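Local atomic coordinates of Cwp19 (Clostridioides difficile, PDB entry 5OQ3), a protein that probably hydrolyses cell-wall peptidoglycan, the part present here being its glycoside hydrolase domain, a TIM barrel of the GHL10 family. Residues K341-Q346 and K375-L380; V318-G323 and S354-S359; L38-T43 and K52-L57; T68-V73 and H120-P125. All coordinates share one frame; numbering follows the deposited sequence.

In the fold
The domain is a closed barrel of eight parallel strands, and the four contacts sample its wall and its surroundings. Contact 4 pairs the second and third strands and contact 2 the seventh and eighth, their centres about 18 Å apart. Contact 1 lies outside the wall, where the helix between the two strands of contact 2 meets the last helix; its centre is about 17 Å from that of contact 2. Contact 3 ties the loop after the first strand to the following helix, and its nearest atoms come within about 4 Å of contact 4. TIM-barrel enzymes place their active site at the C-terminal ends of the strands.

Contact 1 of 4, residues K341-Q346 and K375-L380; sequences KEIVQQ and KDLKSL
Val344 and Ile343 press their methyl groups against one face of the helix that carries Asp376 and Leu380. Val344 works with both branches. Its CG2 lies beside the Asp376 side chain, 3.8 Å from Asp376 CB, while CG1, turned opposite the backbone N (chi1 171°), reaches down the partner helix to Leu380, with CD2 of that leucine 4.1 Å from Val344 CG1. A short branched residue fits where the two backbones come this near, the CA atoms of Val344 and Asp376 being 6.3 Å apart. Ile343 sets its CG2 methyl beside that of Val344, also 3.8 Å from Asp376 CB, on the OD2 side of the carboxylate, Val344 CG2 being nearer OD1; the same Ile343 methyl touches Leu377 CD1.

The segments belong to helix 343-350, which links the last two strands of the TIM barrel, and to helix 371-381, the last of the chain, which follows the eighth strand and the short helix 364-369. Tyr361 of the eighth strand is touched by both Ile343 and Leu377, which are buried.

Polar atoms meet through water W1, which takes the N-H of Val344 at 3.0 Å from Val344 N and donates to Lys341 O and to Asp376 OD2, the last at 3.2 Å. Through this water Asp376 faces the first turn of helix 343-350, whose N-cap is Glu342, and the helix dipole would probably favour its negative charge.

Contact 2 of 4, residues V318-G323 and S354-S359; sequences VDLYIG and SEIKGS
Lys357 lies across the strand that holds Leu320 and Tyr321, and each part of its side chain has a different task. CB sits 3.7 Å from Leu320 O and equally 3.7 Å from Tyr321 CE1, approaching that ring obliquely. CG remains close to the same carbonyl oxygen. There the chain folds (chi2 -64°), and after a straight step through CD and CE a second bend brings the ammonium back toward the start of the neighbouring strand. NZ ends 3.6 Å from Asp319 OD1, a long salt bridge, with water W3 closing the gap: it accepts from Lys357 NZ at 2.7 Å and donates to Asp319 OD1. Water W2 accepts from NZ too, and from Leu320 N. A long, flexible, charged residue suits this exposed position.

Strands 319-324 and 356-361 are the seventh and eighth of the barrel, parallel neighbours joined by a beta-alpha-beta crossover through helix 343-350. Lys357 N gives a nearly straight bond to Leu320 O (2.8 Å, 171° at the hydrogen), and Ile322 N bonds Gly358 O at 3.0 Å. Gly358 holds a backbone conformation in which a CB would crowd the preceding carbonyl, and its N lies at the edge of the Tyr321 ring. Ile356 packs CG1 against Leu320 CD2 at 3.6 Å and CG2 against Ile322 CG1 at 3.9 Å; Leu320 also touches Val313 of helix 302-313, and Ile356 touches Asn350 of helix 343-350.

Contact 3 of 4, residues L38-T43 and K52-L57; sequences LDWPKT and KEYTDL
The indole of Trp40 lies between two neighbours: Tyr54 beneath one face, and on the opposite face CB of Pro41, 3.7 Å above the plane. Tyr54 turns an edge to that face in a T-shaped pair, the centroids of the Trp40 five-membered ring and the Tyr54 ring being 5.5 Å apart and the planes inclined at 64°; Tyr54 CB comes 3.5 Å from Trp40 NE1. Glu53 CB touches the rim of the indole near its plane. The peptide bond before Pro41 is cis, which folds the proline back over the aromatic ring it follows. The polar ends are also fixed: Trp40 NE1 bonds Gln50 O, and Tyr54 OH bonds Leu108 O of helix 104-114.

Beyond the rings, Glu53 reaches from helix 47-63 to the loop that leads into it from the first barrel strand. Thr43 OG1 donates to the syn lone pair of Glu53 OE2 at 2.6 Å. Thr43 N meets Glu53 OE1 at 3.1 Å, and Lys42 N adds a weak bond to that same oxygen. A glutamate is long enough to offer both oxygens at once, and three donors converging on one carboxylate imply that it is probably ionised, fixing the loop to the helix.

Contact 4 of 4, residues T68-V73 and H120-P125; sequences TAVVQV and HAWFNP
Gln72 lies along the face of Trp122, its amide nearly parallel to the indole with 17° between the planes. Gln72 CB is 3.4 Å from Trp122 CE3, a CH-pi contact over the six-membered ring, and the extended chain then carries the amide across, with Gln72 NE2 3.5 Å from Trp122 CZ2. Toward the N-terminal strand ends, on the same side of the sheet, Val70 CG1 touches Trp122 CB, and Thr68 CG2 rests over the His120 ring, 3.9 Å from His120 CD2. With CG1 anti to the carbonyl carbon (chi1 -59°), Val73 CG2 lies over the face of Phe123, 3.7 Å from Phe123 CE2; the slim Ala121 leaves room for that methyl.

Parallel pairing sets this register. His120 N bonds Ala69 O at 2.9 Å, Val71 N bonds His120 O, Trp122 N bonds Val71 O, and Val73 N closes on Trp122 O at 2.8 Å with a bent N-H (134°), where the strand turns a corner.

The polar tips are held from further out. Gln72 OE1 accepts from Ser33 OG and Val35 N, which probably helps keep the amide flat on the indole; Trp122 NE1 bonds Asp190 OD1, and His120 ND1 bonds Tyr286 OH. Val70, Gln72, His120 and Trp122 face the interior of the TIM barrel, where Trp31 and His188 of the flanking strands 27-32 and 186-189 meet the Trp122 ring edge-to-face, while Phe123 faces outward onto Ile175 and Val178 of helix 165-181.

Contact 1 of 4, residues K341-Q346 and K375-L380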
loop_
_atom_site.group_PDB
_atom_site.type_symbol
_atom_site.label_atom_id
_atom_site.label_comp_id
_atom_site.label_asym_id
_atom_site.label_seq_id
_atom_site.Cartn_x
_atom_site.Cartn_y
_atom_site.Cartn_z
ATOM N N LYS A 341 -21.995 -3.502 -4.380
ATOM C CA LYS A 341 -23.195 -4.238 -4.744
ATOM C C LYS A 341 -22.918 -5.561 -5.452
ATOM O O LYS A 341 -23.753 -6.484 -5.395
ATOM C CB LYS A 341 -24.097 -3.337 -5.611
ATOM C CG LYS A 341 -25.424 -3.918 -5.971
ATOM C CD LYS A 341 -26.267 -2.870 -6.657
ATOM C CE LYS A 341 -25.824 -2.586 -8.083
ATOM N NZ LYS A 341 -26.992 -2.091 -8.879
ATOM N N GLU A 342 -21.729 -5.676 -6.063
ATOM C CA GLU A 342 -21.367 -6.890 -6.800
ATOM C C GLU A 342 -20.220 -7.605 -6.190
ATOM O O GLU A 342 -19.584 -8.423 -6.865
ATOM C CB GLU A 342 -21.098 -6.605 -8.269
ATOM C CG GLU A 342 -19.949 -5.677 -8.591
ATOM C CD GLU A 342 -19.756 -5.508 -10.085
ATOM O OE1 GLU A 342 -18.654 -5.779 -10.584
ATOM O OE2 GLU A 342 -20.725 -5.084 -10.775
ATOM N N ILE A 343 -19.980 -7.382 -4.907
ATOM C CA ILE A 343 -18.786 -7.994 -4.346
ATOM C C ILE A 343 -18.885 -9.529 -4.311
ATOM O O ILE A 343 -17.880 -10.213 -4.493
ATOM C CB ILE A 343 -18.465 -7.407 -2.952
ATOM C CG1 ILE A 343 -17.028 -7.771 -2.492
ATOM C CG2 ILE A 343 -19.441 -7.863 -1.893
ATOM C CD1 ILE A 343 -15.905 -7.381 -3.449
ATOM N N VAL A 344 -20.060 -10.087 -4.073
ATOM C CA VAL A 344 -20.181 -11.546 -4.091
ATOM C C VAL A 344 -19.830 -12.087 -5.485
ATOM O O VAL A 344 -19.118 -13.071 -5.628
ATOM C CB VAL A 344 -21.584 -11.998 -3.619
ATOM C CG1 VAL A 344 -21.749 -13.488 -3.862
ATOM C CG2 VAL A 344 -21.751 -11.679 -2.136
ATOM N N GLN A 345 -20.349 -11.453 -6.513
ATOM C CA GLN A 345 -20.017 -11.826 -7.886
ATOM C C GLN A 345 -18.505 -11.744 -8.160
ATOM O O GLN A 345 -17.928 -12.652 -8.793
ATOM C CB GLN A 345 -20.792 -10.935 -8.857
ATOM C CG GLN A 345 -20.603 -11.301 -10.313
ATOM C CD GLN A 345 -21.299 -10.365 -11.275
ATOM O OE1 GLN A 345 -21.940 -9.413 -10.860
ATOM N NE2 GLN A 345 -21.113 -10.600 -12.574
ATOM N N GLN A 346 -17.860 -10.667 -7.724
ATOM C CA GLN A 346 -16.430 -10.550 -7.918
ATOM C C GLN A 346 -15.661 -11.644 -7.226
ATOM O O GLN A 346 -14.784 -12.242 -7.845
ATOM C CB GLN A 346 -15.946 -9.148 -7.504
ATOM C CG GLN A 346 -16.463 -8.013 -8.349
ATOM C CD GLN A 346 -15.626 -6.734 -8.227
ATOM O OE1 GLN A 346 -14.806 -6.570 -7.310
ATOM N NE2 GLN A 346 -15.904 -5.778 -9.112
ATOM N N LYS A 375 -23.032 -8.284 5.484
ATOM C CA LYS A 375 -23.791 -9.487 5.151
ATOM C C LYS A 375 -23.164 -10.255 3.966
ATOM O O LYS A 375 -23.081 -11.487 3.995
ATOM C CB LYS A 375 -25.253 -9.092 4.832
ATOM C CG LYS A 375 -26.183 -10.242 4.495
ATOM C CD LYS A 375 -27.645 -9.786 4.482
ATOM C CE LYS A 375 -28.010 -8.949 3.264
ATOM N NZ LYS A 375 -28.569 -9.788 2.160
ATOM N N ASP A 376 -22.718 -9.516 2.942
ATOM C CA ASP A 376 -22.086 -10.138 1.762
ATOM C C ASP A 376 -20.771 -10.822 2.114
ATOM O O ASP A 376 -20.550 -11.991 1.717
ATOM C CB ASP A 376 -21.919 -9.129 0.642
ATOM C CG ASP A 376 -23.244 -8.823 -0.074
ATOM O OD1 ASP A 376 -24.193 -9.605 0.035
ATOM O OD2 ASP A 376 -23.309 -7.817 -0.774
ATOM N N LEU A 377 -19.922 -10.152 2.896
ATOM C CA LEU A 377 -18.677 -10.786 3.296
ATOM C C LEU A 377 -18.925 -11.986 4.212
ATOM O O LEU A 377 -18.278 -13.016 4.042
ATOM C CB LEU A 377 -17.697 -9.773 3.907
ATOM C CG LEU A 377 -16.757 -9.120 2.873
ATOM C CD1 LEU A 377 -17.512 -8.446 1.751
ATOM C CD2 LEU A 377 -15.804 -8.150 3.556
ATOM N N LYS A 378 -19.869 -11.881 5.149
ATOM C CA LYS A 378 -20.227 -13.056 5.957
ATOM C C LYS A 378 -20.604 -14.232 5.068
ATOM O O LYS A 378 -20.174 -15.362 5.307
ATOM C CB LYS A 378 -21.381 -12.762 6.922
ATOM C CG LYS A 378 -20.928 -12.086 8.191
ATOM C CD LYS A 378 -22.068 -11.918 9.190
ATOM C CE LYS A 378 -21.875 -10.654 10.011
ATOM N NZ LYS A 378 -23.016 -10.383 10.923
ATOM N N SER A 379 -21.395 -13.980 4.032
ATOM C CA SER A 379 -21.812 -15.082 3.151
ATOM C C SER A 379 -20.619 -15.681 2.338
ATOM O O SER A 379 -20.577 -16.878 2.062
ATOM C CB SER A 379 -22.964 -14.645 2.263
ATOM O OG SER A 379 -22.521 -13.740 1.303
ATOM N N LEU A 380 -19.627 -14.860 2.003
ATOM C CA LEU A 380 -18.439 -15.365 1.324
ATOM C C LEU A 380 -17.524 -16.136 2.256
ATOM O O LEU A 380 -16.830 -17.038 1.795
ATOM C CB LEU A 380 -17.658 -14.187 0.744
ATOM C CG LEU A 380 -18.339 -13.467 -0.409
ATOM C CD1 LEU A 380 -17.640 -12.150 -0.704
ATOM C CD2 LEU A 380 -18.384 -14.346 -1.649
HETATM O O HOH W 1 -22.732 -8.711 -3.740
#

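Contact 2 of 4, residues V318-G323 and S354-S359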
loop_
_atom_site.group_PDB
_atom_site.type_symbol
_atom_site.label_atom_id
_atom_site.label_comp_id
_atom_site.label_asym_id
_atom_site.label_seq_id
_atom_site.Cartn_x
_atom_site.Cartn_y
_atom_site.Cartn_z
ATOM N N VAL A 318 4.898 -16.158 -6.115
ATOM C CA VAL A 318 4.295 -14.898 -5.653
ATOM C C VAL A 318 2.792 -15.093 -5.446
ATOM O O VAL A 318 2.065 -15.509 -6.355
ATOM C CB VAL A 318 4.547 -13.737 -6.636
ATOM C CG1 VAL A 318 3.842 -12.453 -6.162
ATOM C CG2 VAL A 318 6.021 -13.554 -6.815
ATOM N N ASP A 319 2.344 -14.815 -4.228
ATOM C CA ASP A 319 0.927 -14.893 -3.910
ATOM C C ASP A 319 0.163 -13.701 -4.457
ATOM O O ASP A 319 0.537 -12.537 -4.249
ATOM C CB ASP A 319 0.733 -15.019 -2.386
ATOM C CG ASP A 319 1.320 -16.262 -1.808
ATOM O OD1 ASP A 319 1.295 -17.337 -2.435
ATOM O OD2 ASP A 319 1.810 -16.141 -0.664
ATOM N N LEU A 320 -0.922 -14.021 -5.148
ATOM C CA LEU A 320 -1.800 -13.017 -5.728
ATOM C C LEU A 320 -3.061 -12.822 -4.889
ATOM O O LEU A 320 -3.851 -13.780 -4.706
ATOM C CB LEU A 320 -2.176 -13.428 -7.152
ATOM C CG LEU A 320 -3.230 -12.576 -7.868
ATOM C CD1 LEU A 320 -2.799 -11.117 -8.034
ATOM C CD2 LEU A 320 -3.512 -13.211 -9.234
ATOM N N TYR A 321 -3.283 -11.576 -4.449
ATOM C CA TYR A 321 -4.536 -11.212 -3.769
ATOM C C TYR A 321 -5.156 -10.110 -4.605
ATOM O O TYR A 321 -4.435 -9.279 -5.114
ATOM C CB TYR A 321 -4.291 -10.735 -2.315
ATOM C CG TYR A 321 -3.391 -11.606 -1.471
ATOM C CD1 TYR A 321 -3.586 -12.974 -1.386
ATOM C CD2 TYR A 321 -2.343 -11.070 -0.775
ATOM C CE1 TYR A 321 -2.768 -13.772 -0.606
ATOM C CE2 TYR A 321 -1.523 -11.864 0.036
ATOM C CZ TYR A 321 -1.740 -13.192 0.082
ATOM O OH TYR A 321 -0.915 -13.949 0.873
ATOM N N ILE A 322 -6.486 -10.073 -4.716
ATOM C CA ILE A 322 -7.134 -9.025 -5.461
ATOM C C ILE A 322 -7.544 -7.887 -4.552
ATOM O O ILE A 322 -8.181 -8.104 -3.510
ATOM C CB ILE A 322 -8.369 -9.555 -6.205
ATOM C CG1 ILE A 322 -7.995 -10.739 -7.088
ATOM C CG2 ILE A 322 -9.084 -8.428 -6.942
ATOM C CD1 ILE A 322 -6.913 -10.487 -8.114
ATOM N N GLY A 323 -7.128 -6.662 -4.942
ATOM C CA GLY A 323 -7.609 -5.485 -4.250
ATOM C C GLY A 323 -9.023 -5.161 -4.684
ATOM O O GLY A 323 -9.283 -4.883 -5.863
ATOM N N SER A 354 -7.181 -20.671 -9.551
ATOM C CA SER A 354 -6.378 -21.249 -8.504
ATOM C C SER A 354 -5.174 -20.396 -8.101
ATOM O O SER A 354 -4.653 -20.524 -7.003
ATOM C CB SER A 354 -5.908 -22.623 -8.897
ATOM O OG SER A 354 -5.016 -22.586 -9.978
ATOM N N GLU A 355 -4.767 -19.494 -8.989
ATOM C CA GLU A 355 -3.639 -18.600 -8.697
ATOM C C GLU A 355 -4.040 -17.482 -7.747
ATOM O O GLU A 355 -3.173 -16.829 -7.168
ATOM C CB GLU A 355 -3.110 -17.982 -9.992
ATOM C CG GLU A 355 -2.573 -18.980 -10.979
ATOM C CD GLU A 355 -3.650 -19.589 -11.916
ATOM O OE1 GLU A 355 -4.912 -19.268 -11.920
ATOM O OE2 GLU A 355 -3.183 -20.424 -12.691
ATOM N N ILE A 356 -5.347 -17.191 -7.607
ATOM C CA ILE A 356 -5.782 -16.152 -6.687
ATOM C C ILE A 356 -5.922 -16.745 -5.284
ATOM O O ILE A 356 -6.585 -17.766 -5.115
ATOM C CB ILE A 356 -7.043 -15.453 -7.173
ATOM C CG1 ILE A 356 -6.741 -14.716 -8.465
ATOM C CG2 ILE A 356 -7.558 -14.509 -6.096
ATOM C CD1 ILE A 356 -7.938 -14.136 -9.174
ATOM N N LYS A 357 -5.250 -16.117 -4.313
ATOM C CA LYS A 357 -5.128 -16.635 -2.950
ATOM C C LYS A 357 -5.902 -15.855 -1.910
ATOM O O LYS A 357 -5.810 -16.115 -0.736
ATOM C CB LYS A 357 -3.656 -16.742 -2.574
ATOM C CG LYS A 357 -2.769 -17.526 -3.504
ATOM C CD LYS A 357 -3.150 -18.961 -3.552
ATOM C CE LYS A 357 -2.278 -19.772 -4.522
ATOM N NZ LYS A 357 -0.813 -19.564 -4.392
ATOM N N GLY A 358 -6.706 -14.896 -2.387
ATOM C CA GLY A 358 -7.600 -14.135 -1.550
ATOM C C GLY A 358 -7.743 -12.699 -1.974
ATOM O O GLY A 358 -7.529 -12.419 -3.162
ATOM N N SER A 359 -8.135 -11.824 -1.043
ATOM C CA SER A 359 -8.571 -10.465 -1.320
ATOM C C SER A 359 -8.093 -9.526 -0.206
ATOM O O SER A 359 -7.927 -9.954 0.953
ATOM C CB SER A 359 -10.086 -10.362 -1.363
ATOM O OG SER A 359 -10.664 -11.043 -2.468
HETATM O O HOH W 2 -0.722 -16.933 -6.106
HETATM O O HOH W 3 -0.029 -20.249 -1.927
#

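Contact 3 of 4, residues L38-T43 and K52-L57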
loop_
_atom_site.group_PDB
_atom_site.type_symbol
_atom_site.label_atom_id
_atom_site.label_comp_id
_atom_site.label_asym_id
_atom_site.label_seq_id
_atom_site.Cartn_x
_atom_site.Cartn_y
_atom_site.Cartn_z
ATOM N N LEU A 38 -8.536 8.388 7.676
ATOM C CA LEU A 38 -9.602 7.794 6.842
ATOM C C LEU A 38 -10.357 6.673 7.575
ATOM O O LEU A 38 -11.582 6.713 7.705
ATOM C CB LEU A 38 -9.026 7.263 5.527
ATOM C CG LEU A 38 -10.043 6.684 4.549
ATOM C CD1 LEU A 38 -10.909 7.815 3.988
ATOM C CD2 LEU A 38 -9.381 5.849 3.435
ATOM N N ASP A 39 -9.618 5.661 8.019
ATOM C CA ASP A 39 -10.189 4.541 8.732
ATOM C C ASP A 39 -9.966 4.574 10.240
ATOM O O ASP A 39 -10.829 4.149 10.976
ATOM C CB ASP A 39 -9.610 3.217 8.232
ATOM C CG ASP A 39 -9.927 2.925 6.768
ATOM O OD1 ASP A 39 -11.105 2.875 6.403
ATOM O OD2 ASP A 39 -8.999 2.818 5.939
ATOM N N TRP A 40 -8.781 5.002 10.678
ATOM C CA TRP A 40 -8.418 5.070 12.092
ATOM C C TRP A 40 -7.223 6.037 12.232
ATOM O O TRP A 40 -6.374 6.063 11.313
ATOM C CB TRP A 40 -8.007 3.676 12.599
ATOM C CG TRP A 40 -7.634 3.675 14.044
ATOM C CD1 TRP A 40 -8.477 3.627 15.116
ATOM C CD2 TRP A 40 -6.317 3.866 14.573
ATOM N NE1 TRP A 40 -7.763 3.733 16.266
ATOM C CE2 TRP A 40 -6.432 3.877 15.965
ATOM C CE3 TRP A 40 -5.034 3.988 13.992
ATOM C CZ2 TRP A 40 -5.331 4.037 16.804
ATOM C CZ3 TRP A 40 -3.938 4.151 14.838
ATOM C CH2 TRP A 40 -4.101 4.204 16.220
ATOM N N PRO A 41 -7.103 6.795 13.323
ATOM C CA PRO A 41 -8.139 7.008 14.356
ATOM C C PRO A 41 -9.111 8.093 13.961
ATOM O O PRO A 41 -8.721 9.031 13.274
ATOM C CB PRO A 41 -7.305 7.461 15.562
ATOM C CG PRO A 41 -6.162 8.200 14.966
ATOM C CD PRO A 41 -5.852 7.501 13.654
ATOM N N LYS A 42 -10.367 7.968 14.395
ATOM C CA LYS A 42 -11.362 9.003 14.130
ATOM C C LYS A 42 -11.070 10.212 15.015
ATOM O O LYS A 42 -11.298 11.350 14.600
ATOM C CB LYS A 42 -12.751 8.448 14.430
ATOM C CG LYS A 42 -13.924 9.307 14.003
ATOM C CD LYS A 42 -15.215 8.808 14.655
ATOM C CE LYS A 42 -16.342 8.621 13.645
ATOM N NZ LYS A 42 -16.711 9.874 12.934
ATOM N N THR A 43 -10.589 9.960 16.237
ATOM C CA THR A 43 -10.358 11.014 17.238
ATOM C C THR A 43 -8.857 11.281 17.404
ATOM O O THR A 43 -8.072 10.333 17.442
ATOM C CB THR A 43 -10.931 10.573 18.608
ATOM O OG1 THR A 43 -12.316 10.215 18.457
ATOM C CG2 THR A 43 -10.799 11.674 19.652
ATOM N N LYS A 52 -10.095 2.389 21.838
ATOM C CA LYS A 52 -11.428 1.786 21.694
ATOM C C LYS A 52 -11.917 1.804 20.226
ATOM O O LYS A 52 -12.537 0.844 19.760
ATOM C CB LYS A 52 -12.419 2.489 22.623
ATOM C CG LYS A 52 -13.851 2.032 22.453
ATOM C CD LYS A 52 -14.129 0.616 22.942
ATOM C CE LYS A 52 -15.561 0.483 23.454
ATOM N NZ LYS A 52 -16.603 1.247 22.676
ATOM N N GLU A 53 -11.666 2.901 19.504
ATOM C CA GLU A 53 -12.000 2.958 18.087
ATOM C C GLU A 53 -11.340 1.800 17.291
ATOM O O GLU A 53 -11.973 1.168 16.468
ATOM C CB GLU A 53 -11.607 4.312 17.487
ATOM C CG GLU A 53 -12.558 5.422 17.835
ATOM C CD GLU A 53 -12.007 6.821 17.662
ATOM O OE1 GLU A 53 -10.842 7.002 17.254
ATOM O OE2 GLU A 53 -12.796 7.762 17.949
ATOM N N TYR A 54 -10.088 1.463 17.634
ATOM C CA TYR A 54 -9.386 0.380 16.967
ATOM C C TYR A 54 -9.953 -0.991 17.309
ATOM O O TYR A 54 -10.205 -1.801 16.397
ATOM C CB TYR A 54 -7.929 0.400 17.297
ATOM C CG TYR A 54 -7.124 -0.657 16.580
ATOM C CD1 TYR A 54 -6.918 -0.604 15.191
ATOM C CD2 TYR A 54 -6.590 -1.716 17.272
ATOM C CE1 TYR A 54 -6.141 -1.561 14.529
ATOM C CE2 TYR A 54 -5.826 -2.662 16.656
ATOM C CZ TYR A 54 -5.604 -2.588 15.272
ATOM O OH TYR A 54 -4.800 -3.494 14.663
ATOM N N THR A 55 -10.174 -1.251 18.596
ATOM C CA THR A 55 -10.700 -2.576 18.943
ATOM C C THR A 55 -12.113 -2.795 18.415
ATOM O O THR A 55 -12.468 -3.884 18.007
ATOM C CB THR A 55 -10.581 -2.912 20.447
ATOM O OG1 THR A 55 -11.212 -1.889 21.198
ATOM C CG2 THR A 55 -9.129 -3.032 20.850
ATOM N N ASP A 56 -12.921 -1.753 18.448
ATOM C CA ASP A 56 -14.255 -1.849 17.886
ATOM C C ASP A 56 -14.198 -2.132 16.383
ATOM O O ASP A 56 -14.991 -2.917 15.854
ATOM C CB ASP A 56 -15.025 -0.537 18.101
ATOM C CG ASP A 56 -15.542 -0.354 19.536
ATOM O OD1 ASP A 56 -15.512 -1.317 20.367
ATOM O OD2 ASP A 56 -16.019 0.788 19.799
ATOM N N LEU A 57 -13.256 -1.498 15.698
ATOM C CA LEU A 57 -13.068 -1.729 14.267
ATOM C C LEU A 57 -12.639 -3.184 14.019
ATOM O O LEU A 57 -13.231 -3.875 13.198
ATOM C CB LEU A 57 -12.130 -0.696 13.668
ATOM C CG LEU A 57 -11.783 -0.838 12.180
ATOM C CD1 LEU A 57 -13.059 -0.718 11.341
ATOM C CD2 LEU A 57 -10.761 0.198 11.768
#

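Contact 4 of 4, residues T68-V73 and H120-P125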
loop_
_atom_site.group_PDB
_atom_site.type_symbol
_atom_site.label_atom_id
_atom_site.label_comp_id
_atom_site.label_asym_id
_atom_site.label_seq_id
_atom_site.Cartn_x
_atom_site.Cartn_y
_atom_site.Cartn_z
ATOM N N THR A 68 -6.899 -10.459 8.450
ATOM C CA THR A 68 -5.625 -9.714 8.307
ATOM C C THR A 68 -5.925 -8.229 8.289
ATOM O O THR A 68 -6.777 -7.803 7.489
ATOM C CB THR A 68 -4.875 -10.134 7.013
ATOM O OG1 THR A 68 -4.615 -11.543 7.052
ATOM C CG2 THR A 68 -3.528 -9.398 6.893
ATOM N N ALA A 69 -5.208 -7.460 9.108
ATOM C CA ALA A 69 -5.337 -6.005 9.133
ATOM C C ALA A 69 -4.073 -5.453 8.498
ATOM O O ALA A 69 -2.972 -5.790 8.911
ATOM C CB ALA A 69 -5.455 -5.510 10.572
ATOM N N VAL A 70 -4.217 -4.590 7.540
ATOM C CA VAL A 70 -3.089 -3.946 6.815
ATOM C C VAL A 70 -3.138 -2.470 7.208
ATOM O O VAL A 70 -4.003 -1.703 6.722
ATOM C CB VAL A 70 -3.194 -4.132 5.296
ATOM C CG1 VAL A 70 -1.969 -3.510 4.619
ATOM C CG2 VAL A 70 -3.270 -5.618 4.927
ATOM N N VAL A 71 -2.287 -2.088 8.176
ATOM C CA VAL A 71 -2.451 -0.816 8.894
ATOM C C VAL A 71 -1.334 0.141 8.502
ATOM O O VAL A 71 -0.166 -0.232 8.576
ATOM C CB VAL A 71 -2.437 -1.077 10.411
ATOM C CG1 VAL A 71 -2.618 0.236 11.160
ATOM C CG2 VAL A 71 -3.555 -2.090 10.765
ATOM N N GLN A 72 -1.687 1.344 8.080
ATOM C CA GLN A 72 -0.755 2.347 7.541
ATOM C C GLN A 72 0.014 3.016 8.660
ATOM O O GLN A 72 -0.456 3.948 9.277
ATOM C CB GLN A 72 -1.568 3.355 6.716
ATOM C CG GLN A 72 -0.762 4.271 5.823
ATOM C CD GLN A 72 -1.639 5.133 4.968
ATOM O OE1 GLN A 72 -2.754 5.480 5.385
ATOM N NE2 GLN A 72 -1.139 5.528 3.788
ATOM N N VAL A 73 1.223 2.496 8.904
ATOM C CA VAL A 73 2.091 2.975 9.956
ATOM C C VAL A 73 2.981 4.149 9.530
ATOM O O VAL A 73 3.545 4.823 10.373
ATOM C CB VAL A 73 2.938 1.852 10.576
ATOM C CG1 VAL A 73 2.055 0.746 11.168
ATOM C CG2 VAL A 73 3.977 1.266 9.636
ATOM N N HIS A 120 -0.166 -6.663 9.013
ATOM C CA HIS A 120 0.810 -6.197 8.017
ATOM C C HIS A 120 0.975 -4.685 8.198
ATOM O O HIS A 120 0.024 -3.934 8.142
ATOM C CB HIS A 120 0.393 -6.499 6.589
ATOM C CG HIS A 120 0.384 -7.957 6.258
ATOM N ND1 HIS A 120 0.494 -8.417 4.963
ATOM C CD2 HIS A 120 0.309 -9.065 7.043
ATOM C CE1 HIS A 120 0.463 -9.735 4.972
ATOM N NE2 HIS A 120 0.343 -10.156 6.211
ATOM N N ALA A 121 2.204 -4.248 8.433
ATOM C CA ALA A 121 2.561 -2.836 8.542
ATOM C C ALA A 121 2.716 -2.239 7.158
ATOM O O ALA A 121 3.573 -2.688 6.376
ATOM C CB ALA A 121 3.856 -2.697 9.329
ATOM N N TRP A 122 1.883 -1.232 6.859
ATOM C CA TRP A 122 1.854 -0.580 5.581
ATOM C C TRP A 122 2.626 0.757 5.636
ATOM O O TRP A 122 2.367 1.607 6.490
ATOM C CB TRP A 122 0.404 -0.438 5.155
ATOM C CG TRP A 122 -0.020 0.561 4.142
ATOM C CD1 TRP A 122 0.740 1.150 3.151
ATOM C CD2 TRP A 122 -1.349 1.031 3.953
ATOM N NE1 TRP A 122 -0.040 1.995 2.418
ATOM C CE2 TRP A 122 -1.314 1.952 2.892
ATOM C CE3 TRP A 122 -2.564 0.813 4.608
ATOM C CZ2 TRP A 122 -2.462 2.625 2.432
ATOM C CZ3 TRP A 122 -3.696 1.500 4.177
ATOM C CH2 TRP A 122 -3.631 2.390 3.100
ATOM N N PHE A 123 3.525 0.892 4.676
ATOM C CA PHE A 123 4.388 2.066 4.523
ATOM C C PHE A 123 4.191 2.711 3.147
ATOM O O PHE A 123 4.072 2.005 2.125
ATOM C CB PHE A 123 5.860 1.659 4.620
ATOM C CG PHE A 123 6.244 0.979 5.899
ATOM C CD1 PHE A 123 6.055 -0.402 6.091
ATOM C CD2 PHE A 123 6.934 1.673 6.878
ATOM C CE1 PHE A 123 6.436 -1.017 7.254
ATOM C CE2 PHE A 123 7.304 1.053 8.050
ATOM C CZ PHE A 123 7.085 -0.308 8.234
ATOM N N ASN A 124 4.236 4.048 3.107
ATOM C CA ASN A 124 4.368 4.799 1.857
ATOM C C ASN A 124 5.854 5.213 1.762
ATOM O O ASN A 124 6.323 5.956 2.609
ATOM C CB ASN A 124 3.407 5.978 1.846
ATOM C CG ASN A 124 3.512 6.794 0.577
ATOM O OD1 ASN A 124 4.621 7.094 0.107
ATOM N ND2 ASN A 124 2.345 7.220 0.045
ATOM N N PRO A 125 6.624 4.687 0.790
ATOM C CA PRO A 125 8.060 4.935 0.857
ATOM C C PRO A 125 8.482 6.399 0.598
ATOM O O PRO A 125 9.322 6.911 1.342
ATOM C CB PRO A 125 8.635 3.991 -0.230
ATOM C CG PRO A 125 7.483 3.625 -1.091
ATOM C CD PRO A 125 6.267 3.696 -0.244
#